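Local coordinates for protein split-soret cytochrome C (Desulfovibrio desulfuricans, PDB 1H21) that carries electrons as a dimeric dihaem cytochrome c, with a further iron-sulfur centre in each subunit, and may take part in sulfate reduction, at the interface of chains A and B. Numbering follows the deposited sequence. Chains: chain A/B, Split-soret cytochrome C.

Contact 1: the interface of chains A and B. Residues chain A 109-110, 113-114, 117, 145, 203; chain B 79-80, 82, 84.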
loop_
_atom_site.group_PDB
_atom_site.type_symbol
_atom_site.label_atom_id
_atom_site.label_comp_id
_atom_site.label_asym_id
_atom_site.label_seq_id
_atom_site.Cartn_x
_atom_site.Cartn_y
_atom_site.Cartn_z
ATOM N N VAL A 109 -11.533 -4.800 6.514
ATOM C CA VAL A 109 -10.526 -3.762 6.337
ATOM C C VAL A 109 -11.110 -2.406 6.764
ATOM O O VAL A 109 -10.389 -1.549 7.289
ATOM C CB VAL A 109 -10.063 -3.703 4.860
ATOM C CG1 VAL A 109 -9.172 -2.488 4.598
ATOM C CG2 VAL A 109 -9.347 -4.985 4.516
ATOM N N ASN A 110 -12.412 -2.216 6.564
ATOM C CA ASN A 110 -13.044 -0.963 6.951
ATOM C C ASN A 110 -12.920 -0.764 8.452
ATOM O O ASN A 110 -12.650 0.346 8.918
ATOM C CB ASN A 110 -14.521 -0.932 6.556
ATOM C CG ASN A 110 -14.728 -0.622 5.084
ATOM O OD1 ASN A 110 -13.795 -0.250 4.373
ATOM N ND2 ASN A 110 -15.961 -0.765 4.620
ATOM N N PHE A 113 -9.063 -0.237 9.316
ATOM C CA PHE A 113 -8.656 1.107 8.894
ATOM C C PHE A 113 -9.341 2.276 9.639
ATOM O O PHE A 113 -8.661 3.218 10.039
ATOM C CB PHE A 113 -8.802 1.264 7.373
ATOM C CG PHE A 113 -7.748 0.533 6.570
ATOM C CD1 PHE A 113 -6.957 -0.461 7.152
ATOM C CD2 PHE A 113 -7.555 0.830 5.231
ATOM C CE1 PHE A 113 -5.994 -1.145 6.414
ATOM C CE2 PHE A 113 -6.593 0.151 4.482
ATOM C CZ PHE A 113 -5.815 -0.839 5.079
ATOM N N ARG A 114 -10.666 2.230 9.819
ATOM C CA ARG A 114 -11.395 3.290 10.543
ATOM C C ARG A 114 -10.937 3.329 12.004
ATOM O O ARG A 114 -10.797 4.399 12.605
ATOM C CB ARG A 114 -12.897 3.046 10.476
ATOM C CG ARG A 114 -13.472 3.271 9.106
ATOM C CD ARG A 114 -14.921 2.873 8.993
ATOM N NE ARG A 114 -15.356 2.917 7.596
ATOM C CZ ARG A 114 -16.462 2.352 7.110
ATOM N NH1 ARG A 114 -17.294 1.674 7.898
ATOM N NH2 ARG A 114 -16.747 2.493 5.822
ATOM N N GLU A 117 -7.565 5.197 12.160
ATOM C CA GLU A 117 -7.688 6.648 12.041
ATOM C C GLU A 117 -8.080 7.365 13.351
ATOM O O GLU A 117 -7.555 8.442 13.652
ATOM C CB GLU A 117 -8.724 7.015 10.983
ATOM C CG GLU A 117 -8.441 6.587 9.543
ATOM C CD GLU A 117 -9.539 7.073 8.593
ATOM O OE1 GLU A 117 -10.695 7.263 9.046
ATOM O OE2 GLU A 117 -9.254 7.298 7.398
ATOM N N VAL A 145 -4.541 6.703 7.434
ATOM C CA VAL A 145 -4.044 5.366 7.239
ATOM C C VAL A 145 -2.688 5.464 6.511
ATOM O O VAL A 145 -1.918 4.495 6.447
ATOM C CB VAL A 145 -5.137 4.631 6.441
ATOM C CG1 VAL A 145 -4.571 3.714 5.430
ATOM C CG2 VAL A 145 -6.071 3.910 7.400
ATOM N N GLN A 203 -17.066 7.158 8.104
ATOM C CA GLN A 203 -16.611 8.455 8.579
ATOM C C GLN A 203 -17.603 9.540 8.165
ATOM O O GLN A 203 -18.229 9.461 7.106
ATOM C CB GLN A 203 -15.213 8.797 8.036
ATOM C CG GLN A 203 -14.131 7.792 8.341
ATOM C CD GLN A 203 -13.856 6.899 7.156
ATOM O OE1 GLN A 203 -14.765 6.392 6.529
ATOM N NE2 GLN A 203 -12.608 6.691 6.850
ATOM N N ILE B 79 -6.343 -0.578 -1.968
ATOM C CA ILE B 79 -6.582 -1.411 -0.785
ATOM C C ILE B 79 -8.032 -1.360 -0.304
ATOM O O ILE B 79 -8.441 -0.466 0.453
ATOM C CB ILE B 79 -5.668 -1.102 0.407
ATOM C CG1 ILE B 79 -4.196 -1.133 -0.001
ATOM C CG2 ILE B 79 -5.938 -2.141 1.512
ATOM C CD1 ILE B 79 -3.227 -0.922 1.171
ATOM N N SER B 80 -8.809 -2.320 -0.782
ATOM C CA SER B 80 -10.206 -2.447 -0.429
ATOM C C SER B 80 -10.977 -1.132 -0.616
ATOM O O SER B 80 -11.806 -0.765 0.229
ATOM C CB SER B 80 -10.315 -2.965 1.007
ATOM O OG SER B 80 -11.486 -3.724 1.180
ATOM N N TRP B 82 -9.885 1.930 -0.456
ATOM C CA TRP B 82 -9.455 3.027 0.396
ATOM C C TRP B 82 -8.699 4.136 -0.322
ATOM O O TRP B 82 -8.585 5.235 0.203
ATOM C CB TRP B 82 -8.679 2.493 1.586
ATOM C CG TRP B 82 -9.629 2.141 2.699
ATOM C CD1 TRP B 82 -10.528 1.108 2.721
ATOM C CD2 TRP B 82 -9.868 2.910 3.887
ATOM N NE1 TRP B 82 -11.318 1.204 3.844
ATOM C CE2 TRP B 82 -10.933 2.302 4.572
ATOM C CE3 TRP B 82 -9.290 4.069 4.427
ATOM C CZ2 TRP B 82 -11.437 2.809 5.770
ATOM C CZ3 TRP B 82 -9.795 4.569 5.615
ATOM C CH2 TRP B 82 -10.861 3.938 6.273
ATOM N N THR B 84 -5.442 4.294 -1.306
ATOM C CA THR B 84 -4.080 4.565 -0.919
ATOM C C THR B 84 -3.119 4.212 -2.074
ATOM O O THR B 84 -3.383 4.612 -3.212
ATOM C CB THR B 84 -3.756 3.837 0.390
ATOM O OG1 THR B 84 -3.696 2.427 0.163
ATOM C CG2 THR B 84 -4.848 4.126 1.411
#
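B:Trp82 lies with one indole face against A:Phe113 and its rim among polar side chains of chain A, in the homodimer interface of this dihaem cytochrome c. Most of the receiving surface is the helix A:102-118; B:Trp82 comes from a loop, and 120 Å² of its surface is hidden by chain A. The two aromatic side chains pass each other head to tail, their planes 79° apart. A:Phe113 turns the CD2 edge of its ring to the indole, CD2 standing 3.4 Å from CD2 of B:Trp82, while its CB sits over the six-membered ring, 3.5 Å from the centroid. The phenyl group in turn has CG1 of A:Val109 over one face, and its far edge, CZ, meets CG2 of B:Ile79 at 3.8 Å.

At the indole rim, NE1 of B:Trp82 donates to the amide oxygen OD1 of A:Asn110 (2.9 Å). The bond is nearly straight, 164° at the hydrogen, and lies in the carbonyl plane and close to the indole plane, which, with the packing on A:Phe113, should limit rotation of the ring, although amide and ring are tilted 57° apart. CG of A:Asn110, anti to the backbone carbonyl carbon, presents OD1 to the indole N-H. Farther round the same rim, A:Arg114 CG packs at CH2, and the A:Glu117 carboxylate meets CZ3 tip to tip. NE2 of A:Gln203 donates to OE1 of A:Glu117 (3.0 Å), tying together two groups that border the benzo end.

Contact 2: the interface of chains A and B. Residues chain A 32, 39, 46, 50, 69; chain B 9-11.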
loop_
_atom_site.group_PDB
_atom_site.type_symbol
_atom_site.label_atom_id
_atom_site.label_comp_id
_atom_site.label_asym_id
_atom_site.label_seq_id
_atom_site.Cartn_x
_atom_site.Cartn_y
_atom_site.Cartn_z
ATOM N N VAL A 32 4.566 -10.988 18.786
ATOM C CA VAL A 32 5.387 -11.465 17.669
ATOM C C VAL A 32 5.556 -10.374 16.584
ATOM O O VAL A 32 6.628 -10.254 15.980
ATOM C CB VAL A 32 4.784 -12.760 17.062
ATOM C CG1 VAL A 32 5.667 -13.287 15.937
ATOM C CG2 VAL A 32 4.628 -13.802 18.148
ATOM N N TYR A 39 13.261 -7.678 13.545
ATOM C CA TYR A 39 13.994 -8.746 12.863
ATOM C C TYR A 39 14.600 -8.361 11.516
ATOM O O TYR A 39 13.886 -8.051 10.561
ATOM C CB TYR A 39 13.107 -9.976 12.705
ATOM C CG TYR A 39 13.815 -11.152 12.076
ATOM C CD1 TYR A 39 14.731 -11.912 12.801
ATOM C CD2 TYR A 39 13.566 -11.503 10.753
ATOM C CE1 TYR A 39 15.391 -13.001 12.215
ATOM C CE2 TYR A 39 14.211 -12.578 10.158
ATOM C CZ TYR A 39 15.122 -13.321 10.891
ATOM O OH TYR A 39 15.766 -14.367 10.270
ATOM N N PHE A 46 6.237 -6.654 7.612
ATOM C CA PHE A 46 6.733 -7.988 7.918
ATOM C C PHE A 46 6.248 -8.458 9.290
ATOM O O PHE A 46 5.563 -9.475 9.392
ATOM C CB PHE A 46 8.256 -8.014 7.817
ATOM C CG PHE A 46 8.863 -9.330 8.171
ATOM C CD1 PHE A 46 9.032 -10.317 7.200
ATOM C CD2 PHE A 46 9.291 -9.578 9.473
ATOM C CE1 PHE A 46 9.628 -11.540 7.520
ATOM C CE2 PHE A 46 9.892 -10.800 9.816
ATOM C CZ PHE A 46 10.060 -11.781 8.837
ATOM N N TYR A 50 3.673 -11.560 9.421
ATOM C CA TYR A 50 4.144 -12.760 10.074
ATOM C C TYR A 50 3.363 -13.119 11.342
ATOM O O TYR A 50 2.993 -14.274 11.522
ATOM C CB TYR A 50 5.626 -12.666 10.395
ATOM C CG TYR A 50 6.191 -13.986 10.854
ATOM C CD1 TYR A 50 6.830 -14.831 9.954
ATOM C CD2 TYR A 50 6.090 -14.398 12.188
ATOM C CE1 TYR A 50 7.361 -16.050 10.363
ATOM C CE2 TYR A 50 6.617 -15.622 12.607
ATOM C CZ TYR A 50 7.252 -16.436 11.681
ATOM O OH TYR A 50 7.820 -17.625 12.061
ATOM N N PHE A 69 7.907 -14.777 3.485
ATOM C CA PHE A 69 7.657 -13.670 4.417
ATOM C C PHE A 69 8.365 -12.345 4.217
ATOM O O PHE A 69 7.743 -11.290 4.306
ATOM C CB PHE A 69 7.832 -14.128 5.872
ATOM C CG PHE A 69 6.911 -15.238 6.263
ATOM C CD1 PHE A 69 7.389 -16.535 6.403
ATOM C CD2 PHE A 69 5.559 -15.011 6.420
ATOM C CE1 PHE A 69 6.532 -17.574 6.685
ATOM C CE2 PHE A 69 4.692 -16.056 6.707
ATOM C CZ PHE A 69 5.178 -17.330 6.837
ATOM N N ARG B 9 11.949 -19.200 13.776
ATOM C CA ARG B 9 10.860 -18.219 13.711
ATOM C C ARG B 9 11.378 -17.057 12.888
ATOM O O ARG B 9 12.543 -16.666 13.050
ATOM C CB ARG B 9 10.486 -17.735 15.119
ATOM C CG ARG B 9 9.668 -16.458 15.152
ATOM C CD ARG B 9 9.098 -16.168 16.531
ATOM N NE ARG B 9 7.903 -16.973 16.790
ATOM C CZ ARG B 9 7.180 -16.947 17.914
ATOM N NH1 ARG B 9 7.525 -16.145 18.923
ATOM N NH2 ARG B 9 6.080 -17.693 18.016
ATOM N N PHE B 10 10.521 -16.542 11.996
ATOM C CA PHE B 10 10.826 -15.418 11.100
ATOM C C PHE B 10 11.569 -15.783 9.803
ATOM O O PHE B 10 11.641 -14.943 8.904
ATOM C CB PHE B 10 11.590 -14.299 11.831
ATOM C CG PHE B 10 10.816 -13.657 12.947
ATOM C CD1 PHE B 10 11.468 -13.164 14.066
ATOM C CD2 PHE B 10 9.431 -13.554 12.878
ATOM C CE1 PHE B 10 10.763 -12.578 15.103
ATOM C CE2 PHE B 10 8.701 -12.966 13.922
ATOM C CZ PHE B 10 9.378 -12.478 15.038
ATOM N N ASP B 11 12.163 -16.977 9.717
ATOM C CA ASP B 11 12.859 -17.367 8.491
ATOM C C ASP B 11 11.820 -17.928 7.537
ATOM O O ASP B 11 10.665 -18.089 7.925
ATOM C CB ASP B 11 13.994 -18.377 8.731
ATOM C CG ASP B 11 14.933 -18.515 7.500
ATOM O OD1 ASP B 11 15.378 -17.476 6.934
ATOM O OD2 ASP B 11 15.222 -19.662 7.089
#
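The N-terminal segment of chain B, an irregular loop at residues 9-11, lies across helices A:26-38 and A:44-60 and the short 3-10 helix A:39-41. B:Phe10 is its plug, with 109 Å² buried between A:Tyr39, A:Tyr50 and A:Val32.

A:Tyr39 and A:Tyr50 receive different parts of this residue. CB of B:Phe10 sits over the centre of the A:Tyr39 ring, 3.6 Å from the centroid, the two side chains lying antiparallel, one alongside the other. A:Tyr50 crosses B:Phe10 at about a right angle and takes the phenyl edge on its face: the planes are 67° apart, and CE2 of B:Phe10 lies 3.4 Å from CD2 of A:Tyr50. CG of both tyrosines is anti to the backbone N; the two rings stand on roughly opposite sides of B:Phe10, that of A:Tyr39 against CB and that of A:Tyr50 at the CD2-CE2 edge. At the tip of the phenyl ring, CG1 of A:Val32 meets CE2 of B:Phe10 at 3.7 Å.

The phenolic OH of A:Tyr50 also accepts a hydrogen bond from the backbone N of B:Phe10 (2.9 Å, 172° at the hydrogen), so one tyrosine holds both main chain and side chain of the same residue. Next to it, the chain of B:Arg9 bends at chi3 (-80°); its CG covers the centre of one face of the B:Phe10 ring, and CG2 of A:Val32 stands over one face of the guanidinium, toward its rim, 3.8 Å from NH1 of B:Arg9. On the other flank, the rim of A:Phe46 points at the carbonyl O of B:Phe10, 3.5 Å from CZ of A:Phe46, and A:Phe69 borders B:Asp11.

By docking its N-terminal segment in an aromatic pocket of the other subunit, each chain adds to the dimer contact that accompanies the sharing of haems.

Contact 1 and contact 2 are centred about 25 Å apart, measured between the middles of their C-alpha atoms, and have no residue in common. In both, an aromatic residue from a loop of chain B enters a surface made largely by helices of chain A, but contact 1 uses helix 102-118 and contact 2 uses helices 26-38 and 44-60 and the 3-10 helix 39-41. Two-fold symmetry repeats each with the chains exchanged, so every subunit both gives and receives an aromatic plug at two separated places. This reciprocal grip should help keep the subunits in register, which would suit haems that take ligands from both subunits.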